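Local coordinates for protein DNA endonuclease I-CvuI (PDB 5A77) that cleaves DNA as a LAGLIDADG homing endonuclease, probably in intron homing, and is caught here with magnesium and a cleaved DNA target, at residues 52-55 against 56-60; 88-91 against 92-96; 118-121 against 122-125. All coordinates share one frame; numbering follows the deposited sequence.

Interaction 1: 52-55 against 56-60; sequences TQHF and ILLDI. Unlike the reference sequence in segment 52-55: Gln53 (reference Arg).
The imidazole of His54 meets Leu58 at its edge: Leu58 CD1 lies close to the ring plane, 4.0 Å from His54 CD2, and the two side chains cross at a slant. The phenyl ring of Phe55 is also met at an edge, by Asp59, whose OD2 sits near the ring plane 3.9 Å from Phe55 CD1. Both pairs are four residues apart where the loop after strand 39-50 runs into helix 55-64. With CG trans to the backbone N (chi1 -179°), the His54 ring reaches the sheet, where it packs on Val69 and Lys71 while ND1 is hydrogen-bonded to Ser77 OG. An alanine here would remove the ring and would probably leave Ser77 OG without that partner and one flank of Leu58 uncovered. Backbone bonds start the helix: Ile56 N bonds to Gln53 O at 3.2 Å, Leu57 N to His54 O at 3.2 Å. Asp59 N then bonds to Phe55 O at 3.0 Å. Leu100 of the second subunit packs on Gln53, Phe55 and Ile56. A carboxylate oxygen beside the C-H rim of a phenyl ring, not over its face, is probably mildly attractive, whereas His54 sets its CD2 edge against Leu58 and turns ND1 to Ser77 on the sheet.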
ATOM      1  N   THR B  52       7.026  12.891  -4.948  1.00 51.30           N
ATOM      2  CA  THR B  52       6.006  13.825  -4.482  1.00 55.64           C
ATOM      3  C   THR B  52       5.960  13.859  -2.963  1.00 54.70           C
ATOM      4  O   THR B  52       5.983  14.925  -2.346  1.00 56.35           O
ATOM      5  CB  THR B  52       4.589  13.432  -4.989  1.00 60.21           C
ATOM      6  OG1 THR B  52       4.564  13.369  -6.422  1.00 58.97           O
ATOM      7  CG2 THR B  52       3.546  14.424  -4.491  1.00 59.20           C
ATOM      8  N   GLN B  53       5.889  12.669  -2.366  1.00 49.95           N
ATOM      9  CA  GLN B  53       5.788  12.552  -0.924  1.00 47.67           C
ATOM     10  C   GLN B  53       6.935  11.743  -0.387  1.00 48.62           C
ATOM     11  O   GLN B  53       6.757  10.832   0.424  1.00 46.66           O
ATOM     12  CB  GLN B  53       4.463  11.931  -0.518  1.00 52.13           C
ATOM     13  CG  GLN B  53       3.371  12.053  -1.556  1.00 55.05           C
ATOM     14  CD  GLN B  53       2.023  11.743  -0.957  1.00 58.32           C
ATOM     15  OE1 GLN B  53       1.632  12.348   0.041  1.00 58.03           O
ATOM     16  NE2 GLN B  53       1.329  10.755  -1.519  1.00 56.53           N
ATOM     17  N   HIS B  54       8.121  12.123  -0.846  1.00 50.49           N
ATOM     18  CA  HIS B  54       9.386  11.576  -0.402  1.00 41.64           C
ATOM     19  C   HIS B  54       9.491  11.547   1.123  1.00 43.07           C
ATOM     20  O   HIS B  54      10.186  10.706   1.689  1.00 44.63           O
ATOM     21  CB  HIS B  54      10.511  12.408  -1.020  1.00 47.14           C
ATOM     22  CG  HIS B  54      11.892  11.943  -0.663  1.00 48.76           C
ATOM     23  ND1 HIS B  54      12.683  11.229  -1.545  1.00 43.48           N
ATOM     24  CD2 HIS B  54      12.627  12.094   0.453  1.00 44.94           C
ATOM     25  CE1 HIS B  54      13.840  10.968  -0.985  1.00 47.76           C
ATOM     26  NE2 HIS B  54      13.834  11.483   0.254  1.00 46.09           N
ATOM     27  N   PHE B  55       8.781  12.453   1.792  1.00 46.09           N
ATOM     28  CA  PHE B  55       8.908  12.587   3.242  1.00 45.96           C
ATOM     29  C   PHE B  55       8.484  11.339   4.023  1.00 45.64           C
ATOM     30  O   PHE B  55       9.045  11.059   5.086  1.00 43.68           O
ATOM     31  CB  PHE B  55       8.122  13.813   3.745  1.00 47.30           C
ATOM     32  CG  PHE B  55       6.613  13.675   3.682  1.00 44.09           C
ATOM     33  CD1 PHE B  55       5.906  13.124   4.742  1.00 44.76           C
ATOM     34  CD2 PHE B  55       5.903  14.166   2.595  1.00 46.72           C
ATOM     35  CE1 PHE B  55       4.519  13.006   4.695  1.00 46.85           C
ATOM     36  CE2 PHE B  55       4.513  14.068   2.540  1.00 49.35           C
ATOM     37  CZ  PHE B  55       3.819  13.482   3.592  1.00 45.73           C
ATOM     38  N   ILE B  56       7.507  10.593   3.503  1.00 44.77           N
ATOM     39  CA  ILE B  56       6.995   9.406   4.197  1.00 44.94           C
ATOM     40  C   ILE B  56       8.086   8.307   4.351  1.00 40.90           C
ATOM     41  O   ILE B  56       8.110   7.591   5.352  1.00 36.51           O
ATOM     42  CB  ILE B  56       5.726   8.833   3.475  1.00 42.99           C
ATOM     43  CG1 ILE B  56       4.861   7.994   4.428  1.00 42.87           C
ATOM     44  CG2 ILE B  56       6.080   8.052   2.210  1.00 40.97           C
ATOM     45  CD1 ILE B  56       4.207   8.798   5.548  1.00 45.34           C
ATOM     46  N   LEU B  57       8.992   8.206   3.380  1.00 33.55           N
ATOM     47  CA  LEU B  57      10.078   7.234   3.434  1.00 40.44           C
ATOM     48  C   LEU B  57      11.144   7.599   4.489  1.00 43.69           C
ATOM     49  O   LEU B  57      11.797   6.719   5.059  1.00 38.42           O
ATOM     50  CB  LEU B  57      10.731   7.101   2.058  1.00 38.86           C
ATOM     51  CG  LEU B  57       9.776   6.663   0.955  1.00 35.97           C
ATOM     52  CD1 LEU B  57      10.524   6.473  -0.341  1.00 36.23           C
ATOM     53  CD2 LEU B  57       9.101   5.368   1.360  1.00 38.18           C
ATOM     54  N   LEU B  58      11.313   8.900   4.733  1.00 41.56           N
ATOM     55  CA  LEU B  58      12.156   9.387   5.819  1.00 38.31           C
ATOM     56  C   LEU B  58      11.489   9.151   7.176  1.00 43.86           C
ATOM     57  O   LEU B  58      12.173   8.876   8.157  1.00 45.46           O
ATOM     58  CB  LEU B  58      12.467  10.871   5.638  1.00 41.63           C
ATOM     59  CG  LEU B  58      13.213  11.256   4.355  1.00 43.92           C
ATOM     60  CD1 LEU B  58      13.428  12.767   4.286  1.00 42.53           C
ATOM     61  CD2 LEU B  58      14.538  10.507   4.238  1.00 37.50           C
ATOM     62  N   ASP B  59      10.159   9.262   7.236  1.00 44.43           N
ATOM     63  CA  ASP B  59       9.419   8.876   8.442  1.00 43.87           C
ATOM     64  C   ASP B  59       9.590   7.375   8.750  1.00 43.81           C
ATOM     65  O   ASP B  59       9.632   6.959   9.906  1.00 43.92           O
ATOM     66  CB  ASP B  59       7.928   9.182   8.307  1.00 45.19           C
ATOM     67  CG  ASP B  59       7.615  10.667   8.342  1.00 54.00           C
ATOM     68  OD1 ASP B  59       8.495  11.479   8.720  1.00 58.38           O
ATOM     69  OD2 ASP B  59       6.458  11.018   8.010  1.00 54.17           O
ATOM     70  N   ILE B  60       9.669   6.561   7.708  1.00 38.07           N
ATOM     71  CA  ILE B  60       9.754   5.124   7.907  1.00 44.26           C
ATOM     72  C   ILE B  60      11.152   4.767   8.384  1.00 46.19           C
ATOM     73  O   ILE B  60      11.325   3.928   9.259  1.00 45.32           O
ATOM     74  CB  ILE B  60       9.401   4.350   6.621  1.00 41.89           C
ATOM     75  CG1 ILE B  60       7.895   4.452   6.351  1.00 37.71           C
ATOM     76  CG2 ILE B  60       9.819   2.891   6.746  1.00 39.52           C
ATOM     77  CD1 ILE B  60       7.483   4.117   4.939  1.00 35.63           C
TER

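Interaction 2: 88-91 against 92-96; sequences QTTL and EKLLP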
ATOM      1  N   GLN B  88      16.971  -8.429   9.359  1.00 41.77           N
ATOM      2  CA  GLN B  88      16.430  -9.338  10.359  1.00 41.29           C
ATOM      3  C   GLN B  88      15.705  -8.500  11.372  1.00 41.48           C
ATOM      4  O   GLN B  88      14.513  -8.626  11.549  1.00 43.64           O
ATOM      5  CB  GLN B  88      17.527 -10.184  11.033  1.00 41.36           C
ATOM      6  CG  GLN B  88      16.976 -11.232  12.003  1.00 45.25           C
ATOM      7  CD  GLN B  88      18.056 -11.936  12.816  1.00 46.51           C
ATOM      8  OE1 GLN B  88      19.246 -11.864  12.491  1.00 46.77           O
ATOM      9  NE2 GLN B  88      17.642 -12.630  13.870  1.00 39.08           N
ATOM     10  N   THR B  89      16.428  -7.580  11.982  1.00 44.99           N
ATOM     11  CA  THR B  89      15.863  -6.716  13.013  1.00 47.79           C
ATOM     12  C   THR B  89      14.585  -5.984  12.594  1.00 45.60           C
ATOM     13  O   THR B  89      13.708  -5.742  13.415  1.00 48.56           O
ATOM     14  CB  THR B  89      16.920  -5.709  13.464  1.00 48.18           C
ATOM     15  OG1 THR B  89      17.998  -6.441  14.058  1.00 51.41           O
ATOM     16  CG2 THR B  89      16.368  -4.737  14.489  1.00 45.96           C
ATOM     17  N   THR B  90      14.451  -5.668  11.316  1.00 40.56           N
ATOM     18  CA  THR B  90      13.231  -5.013  10.875  1.00 46.11           C
ATOM     19  C   THR B  90      12.059  -6.006  10.800  1.00 44.62           C
ATOM     20  O   THR B  90      10.912  -5.660  11.089  1.00 45.59           O
ATOM     21  CB  THR B  90      13.427  -4.323   9.511  1.00 44.29           C
ATOM     22  OG1 THR B  90      14.472  -3.351   9.630  1.00 47.09           O
ATOM     23  CG2 THR B  90      12.152  -3.625   9.080  1.00 44.80           C
ATOM     24  N   LEU B  91      12.352  -7.246  10.441  1.00 41.86           N
ATOM     25  CA  LEU B  91      11.299  -8.208  10.182  1.00 44.66           C
ATOM     26  C   LEU B  91      10.561  -8.638  11.453  1.00 47.01           C
ATOM     27  O   LEU B  91       9.323  -8.699  11.439  1.00 42.32           O
ATOM     28  CB  LEU B  91      11.870  -9.412   9.439  1.00 41.34           C
ATOM     29  CG  LEU B  91      12.048  -9.011   7.969  1.00 40.83           C
ATOM     30  CD1 LEU B  91      12.728 -10.085   7.138  1.00 40.66           C
ATOM     31  CD2 LEU B  91      10.700  -8.656   7.367  1.00 46.33           C
ATOM     32  N   GLU B  92      11.305  -8.853  12.505  1.00 43.93           N
ATOM     33  CA  GLU B  92      10.770  -9.205  13.779  1.00 48.00           C
ATOM     34  C   GLU B  92       9.900  -8.098  14.373  1.00 46.69           C
ATOM     35  O   GLU B  92       9.146  -8.320  15.287  1.00 48.66           O
ATOM     36  CB  GLU B  92      11.915  -9.582  14.736  1.00 50.31           C
ATOM     37  CG  GLU B  92      13.306  -9.759  14.116  1.00 52.68           C
ATOM     38  CD  GLU B  92      14.231 -10.669  14.920  1.00 58.77           C
ATOM     39  OE1 GLU B  92      14.192 -11.888  14.708  1.00 55.47           O
ATOM     40  OE2 GLU B  92      15.013 -10.179  15.754  1.00 61.48           O
ATOM     41  N   LYS B  93      10.020  -6.893  13.860  1.00 50.34           N
ATOM     42  CA  LYS B  93       9.187  -5.762  14.260  1.00 44.43           C
ATOM     43  C   LYS B  93       7.845  -5.878  13.579  1.00 45.46           C
ATOM     44  O   LYS B  93       6.807  -5.739  14.215  1.00 49.40           O
ATOM     45  CB  LYS B  93       9.849  -4.430  13.912  1.00 46.40           C
ATOM     46  CG  LYS B  93      10.777  -3.917  14.984  1.00 47.19           C
ATOM     47  CD  LYS B  93      11.751  -2.924  14.412  1.00 42.73           C
ATOM     48  CE  LYS B  93      12.818  -2.576  15.418  1.00 43.40           C
ATOM     49  NZ  LYS B  93      13.954  -1.867  14.757  1.00 53.26           N
ATOM     50  N   LEU B  94       7.880  -6.168  12.282  1.00 45.77           N
ATOM     51  CA  LEU B  94       6.682  -6.196  11.446  1.00 43.82           C
ATOM     52  C   LEU B  94       5.938  -7.525  11.500  1.00 42.88           C
ATOM     53  O   LEU B  94       4.709  -7.555  11.478  1.00 40.43           O
ATOM     54  CB  LEU B  94       7.062  -5.876  10.000  1.00 41.04           C
ATOM     55  CG  LEU B  94       7.709  -4.493   9.894  1.00 46.19           C
ATOM     56  CD1 LEU B  94       8.132  -4.143   8.471  1.00 43.31           C
ATOM     57  CD2 LEU B  94       6.742  -3.463  10.439  1.00 42.92           C
ATOM     58  N   LEU B  95       6.705  -8.611  11.575  1.00 46.11           N
ATOM     59  CA  LEU B  95       6.213  -9.994  11.549  1.00 41.70           C
ATOM     60  C   LEU B  95       4.872 -10.247  12.244  1.00 44.26           C
ATOM     61  O   LEU B  95       3.984 -10.852  11.645  1.00 43.44           O
ATOM     62  CB  LEU B  95       7.279 -10.902  12.158  1.00 46.09           C
ATOM     63  CG  LEU B  95       7.534 -12.284  11.586  1.00 47.06           C
ATOM     64  CD1 LEU B  95       7.489 -12.252  10.074  1.00 41.85           C
ATOM     65  CD2 LEU B  95       8.904 -12.730  12.082  1.00 49.74           C
ATOM     66  N   PRO B  96       4.703  -9.775  13.498  1.00 47.18           N
ATOM     67  CA  PRO B  96       3.396  -9.992  14.133  1.00 45.31           C
ATOM     68  C   PRO B  96       2.221  -9.298  13.425  1.00 48.34           C
ATOM     69  O   PRO B  96       1.065  -9.645  13.694  1.00 48.01           O
ATOM     70  CB  PRO B  96       3.585  -9.397  15.534  1.00 47.67           C
ATOM     71  CG  PRO B  96       5.059  -9.389  15.757  1.00 51.64           C
ATOM     72  CD  PRO B  96       5.643  -9.101  14.417  1.00 47.90           C
TER
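Gln88 and Glu92, Thr89 and Lys93, and Thr90 and Leu94 meet as three i, i+4 pairs along the last turns of the alpha-helix 84-94, in the LAGLIDADG endonuclease fold. In the first pair the side chains cross at a slant, with the amide and carboxylate planes turned 75° apart. Gln88 NE2 is 3.6 Å from Glu92 OE1, a loose polar approach. Glu92 CG nearly eclipses its own backbone N (chi1 -11°), which folds the chain back over the preceding turn and brings CG 3.1 Å from Gln88 O.

The second pair runs side by side in the same direction: the extended Lys93 chain passes the Thr89 carbonyl, and NZ ends 3.8 Å from Thr89 CG2. Thr90 and Leu94 lie alongside one another too, methyl against methyl, with Thr90 CG2 4.1 Å from Leu94 CD1.

Behind these side chains, the backbone sets the spacing. Thr90 O takes two donors, Leu94 N and Lys93 N, the latter at 3.2 Å, while the Glu92 N to Gln88 O bond is weak.

Further out, the Thr90 hydroxyl is hydrogen-bonded to Ser86 O one turn back, and Lys93 NZ makes a weak bond to Leu64 O, at the end of helix 55-64. Gln88, Leu91 and Leu95 face helix 102-114, all three touching Leu109 and Leu95 also Ala105, and so seat this helix against the next.

At the turn that ends the helix, Leu95 N is hydrogen-bonded to Leu91 O, a contact modelled short at 2.6 Å, a value to be read with some caution.

Interaction 3: 118-121 against 122-125; sequences TKDP and SVLM. With nucleotides of chain C.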
ATOM      1  N   THR B 118      27.572 -18.734   4.236  1.00 44.94           N
ATOM      2  CA  THR B 118      27.343 -18.908   2.805  1.00 46.93           C
ATOM      3  C   THR B 118      28.656 -19.072   2.008  1.00 43.77           C
ATOM      4  O   THR B 118      28.642 -19.144   0.778  1.00 44.36           O
ATOM      5  CB  THR B 118      26.540 -17.737   2.217  1.00 41.61           C
ATOM      6  OG1 THR B 118      26.199 -18.053   0.867  1.00 44.93           O
ATOM      7  CG2 THR B 118      27.380 -16.467   2.211  1.00 39.94           C
ATOM      8  N   LYS B 119      29.784 -19.134   2.702  1.00 43.25           N
ATOM      9  CA  LYS B 119      31.043 -19.453   2.032  1.00 46.99           C
ATOM     10  C   LYS B 119      31.143 -20.963   1.740  1.00 46.32           C
ATOM     11  O   LYS B 119      31.863 -21.390   0.835  1.00 46.41           O
ATOM     12  CB  LYS B 119      32.240 -18.969   2.859  1.00 45.79           C
ATOM     13  CG  LYS B 119      33.019 -17.813   2.197  1.00 48.07           C
ATOM     14  CD  LYS B 119      33.261 -18.123   0.710  1.00 47.75           C
ATOM     15  CE  LYS B 119      34.103 -19.419   0.560  1.00 57.64           C
ATOM     16  NZ  LYS B 119      34.535 -19.833  -0.811  1.00 55.09           N
ATOM     17  N   ASP B 120      30.386 -21.761   2.488  1.00 46.52           N
ATOM     18  CA  ASP B 120      30.176 -23.178   2.174  1.00 47.82           C
ATOM     19  C   ASP B 120      29.253 -23.323   0.945  1.00 43.36           C
ATOM     20  O   ASP B 120      28.124 -22.866   0.972  1.00 44.81           O
ATOM     21  CB  ASP B 120      29.578 -23.895   3.395  1.00 46.58           C
ATOM     22  CG  ASP B 120      29.316 -25.369   3.147  1.00 54.15           C
ATOM     23  OD1 ASP B 120      29.869 -25.916   2.175  1.00 59.24           O
ATOM     24  OD2 ASP B 120      28.541 -25.989   3.909  1.00 61.08           O
ATOM     25  N   PRO B 121      29.739 -23.962  -0.133  1.00 43.79           N
ATOM     26  CA  PRO B 121      29.010 -24.120  -1.401  1.00 43.56           C
ATOM     27  C   PRO B 121      27.668 -24.857  -1.283  1.00 49.17           C
ATOM     28  O   PRO B 121      26.771 -24.624  -2.100  1.00 45.33           O
ATOM     29  CB  PRO B 121      29.973 -24.932  -2.262  1.00 42.44           C
ATOM     30  CG  PRO B 121      31.313 -24.666  -1.692  1.00 48.15           C
ATOM     31  CD  PRO B 121      31.111 -24.490  -0.222  1.00 47.74           C
ATOM     32  N   SER B 122      27.526 -25.739  -0.300  1.00 47.96           N
ATOM     33  CA  SER B 122      26.231 -26.376  -0.085  1.00 46.87           C
ATOM     34  C   SER B 122      25.321 -25.436   0.705  1.00 45.49           C
ATOM     35  O   SER B 122      24.101 -25.464   0.544  1.00 43.87           O
ATOM     36  CB  SER B 122      26.390 -27.719   0.634  1.00 46.29           C
ATOM     37  OG  SER B 122      26.949 -27.551   1.929  1.00 51.82           O
ATOM     38  N   VAL B 123      25.916 -24.590   1.542  1.00 44.27           N
ATOM     39  CA  VAL B 123      25.136 -23.651   2.341  1.00 45.23           C
ATOM     40  C   VAL B 123      24.633 -22.521   1.453  1.00 40.93           C
ATOM     41  O   VAL B 123      23.508 -22.048   1.609  1.00 37.41           O
ATOM     42  CB  VAL B 123      25.942 -23.058   3.509  1.00 46.39           C
ATOM     43  CG1 VAL B 123      25.238 -21.789   4.066  1.00 42.17           C
ATOM     44  CG2 VAL B 123      26.175 -24.111   4.590  1.00 37.55           C
ATOM     45  N   LEU B 124      25.464 -22.094   0.511  1.00 39.45           N
ATOM     46  CA  LEU B 124      25.007 -21.135  -0.482  1.00 43.22           C
ATOM     47  C   LEU B 124      23.864 -21.755  -1.300  1.00 44.90           C
ATOM     48  O   LEU B 124      22.944 -21.057  -1.744  1.00 44.24           O
ATOM     49  CB  LEU B 124      26.154 -20.701  -1.392  1.00 41.09           C
ATOM     50  CG  LEU B 124      25.778 -19.703  -2.489  1.00 39.11           C
ATOM     51  CD1 LEU B 124      25.127 -18.461  -1.914  1.00 38.60           C
ATOM     52  CD2 LEU B 124      26.973 -19.333  -3.335  1.00 33.52           C
ATOM     53  N   MET B 125      23.915 -23.071  -1.476  1.00 43.58           N
ATOM     54  CA  MET B 125      22.919 -23.757  -2.281  1.00 43.74           C
ATOM     55  C   MET B 125      21.552 -23.850  -1.607  1.00 40.61           C
ATOM     56  O   MET B 125      20.533 -23.651  -2.267  1.00 41.63           O
ATOM     57  CB  MET B 125      23.388 -25.159  -2.644  1.00 43.75           C
ATOM     58  CG  MET B 125      22.554 -25.752  -3.749  1.00 44.42           C
ATOM     59  SD  MET B 125      22.820 -24.862  -5.289  1.00 51.75           S
ATOM     60  CE  MET B 125      21.121 -24.678  -5.834  1.00 42.79           C
TER
ATOM     61  P    DC C   2      34.749 -14.763  -0.821  1.00 37.82           P
ATOM     62  OP1  DC C   2      35.295 -15.966  -0.150  1.00 48.21           O
ATOM     63  OP2  DC C   2      34.013 -14.877  -2.104  1.00 33.44           O
ATOM     64  O5'  DC C   2      33.854 -13.998   0.263  1.00 44.60           O
ATOM     65  C5'  DC C   2      32.887 -13.031  -0.143  1.00 38.42           C
ATOM     66  C4'  DC C   2      32.685 -11.996   0.945  1.00 38.00           C
ATOM     67  O4'  DC C   2      33.550 -10.861   0.673  1.00 39.34           O
ATOM     68  C3'  DC C   2      31.262 -11.450   1.052  1.00 40.83           C
ATOM     69  O3'  DC C   2      30.804 -11.440   2.411  1.00 36.60           O
ATOM     70  C2'  DC C   2      31.348 -10.033   0.477  1.00 38.77           C
ATOM     71  C1'  DC C   2      32.813  -9.664   0.649  1.00 39.65           C
ATOM     72  N1   DC C   2      33.304  -8.814  -0.477  1.00 37.78           N
ATOM     73  C2   DC C   2      33.421  -7.444  -0.291  1.00 35.80           C
ATOM     74  O2   DC C   2      33.162  -6.964   0.825  1.00 36.43           O
ATOM     75  N3   DC C   2      33.839  -6.677  -1.329  1.00 37.11           N
ATOM     76  C4   DC C   2      34.098  -7.236  -2.514  1.00 37.29           C
ATOM     77  N4   DC C   2      34.510  -6.438  -3.511  1.00 37.31           N
ATOM     78  C5   DC C   2      33.966  -8.635  -2.723  1.00 37.09           C
ATOM     79  C6   DC C   2      33.557  -9.376  -1.692  1.00 37.83           C
TER
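Asp120 is the N-cap of helix 121-135, and its carboxylate reaches forward to Ser122, two residues into the first turn. Asp120 OD1 accepts a weak capping bond from Ser122 N at 3.4 Å, while OD2 takes a second weak bond from Ser122 OG at 3.0 Å, so the two oxygens share the backbone and the hydroxyl of one residue. The Asp120 group can do this because CG stands trans to its backbone N (chi1 179°). Val123 crosses Asp120 at about a right angle, its CG2 branch against the carboxylate and its CB 3.7 Å from Asp120 CB. The other branch, CG1, reaches back to the backbone of Thr118, 3.8 Å from its CA.

The regular helix bonds begin at the same residue: Leu124 N to Asp120 O is 2.8 Å and nearly straight, with an N-H...O angle of 162°. Thr118 OG1 lies over Leu124 CB and CD1, and Thr118 also touches a phosphate of the bound DNA. Lys119 bends at its second and third torsions so that CD comes against OP1 of nucleotide DC2 of chain C, with NZ 4.0 Å from that oxygen.

The negative carboxylate would probably favour the partial positive charge of the helix start and gives Ser122 N an acceptor, though a weak one. Lys119 NZ, near the phosphate but not close enough for a hydrogen bond, probably adds an electrostatic attraction.

Overall arrangement
Along the chain the three contacts come one after another: interaction 1 at the start of helix 55-64, interaction 2 at the end of helix 84-94, and interaction 3 at the start of helix 121-135. Interactions 1 and 2 have centres about 20 Å apart, both inside the LAGLIDADG endonuclease fold, and a weak bond from the end of helix 84-94 to the end of helix 55-64 ties their helices. Interaction 3 lies about 38 Å from interaction 1, centre to centre, on the opposite side of the chain's centre. Helix 102-114 bridges the gap, packing on interaction 2 before leading to interaction 3. One end thus meets the second subunit near magnesium, the other the DNA backbone.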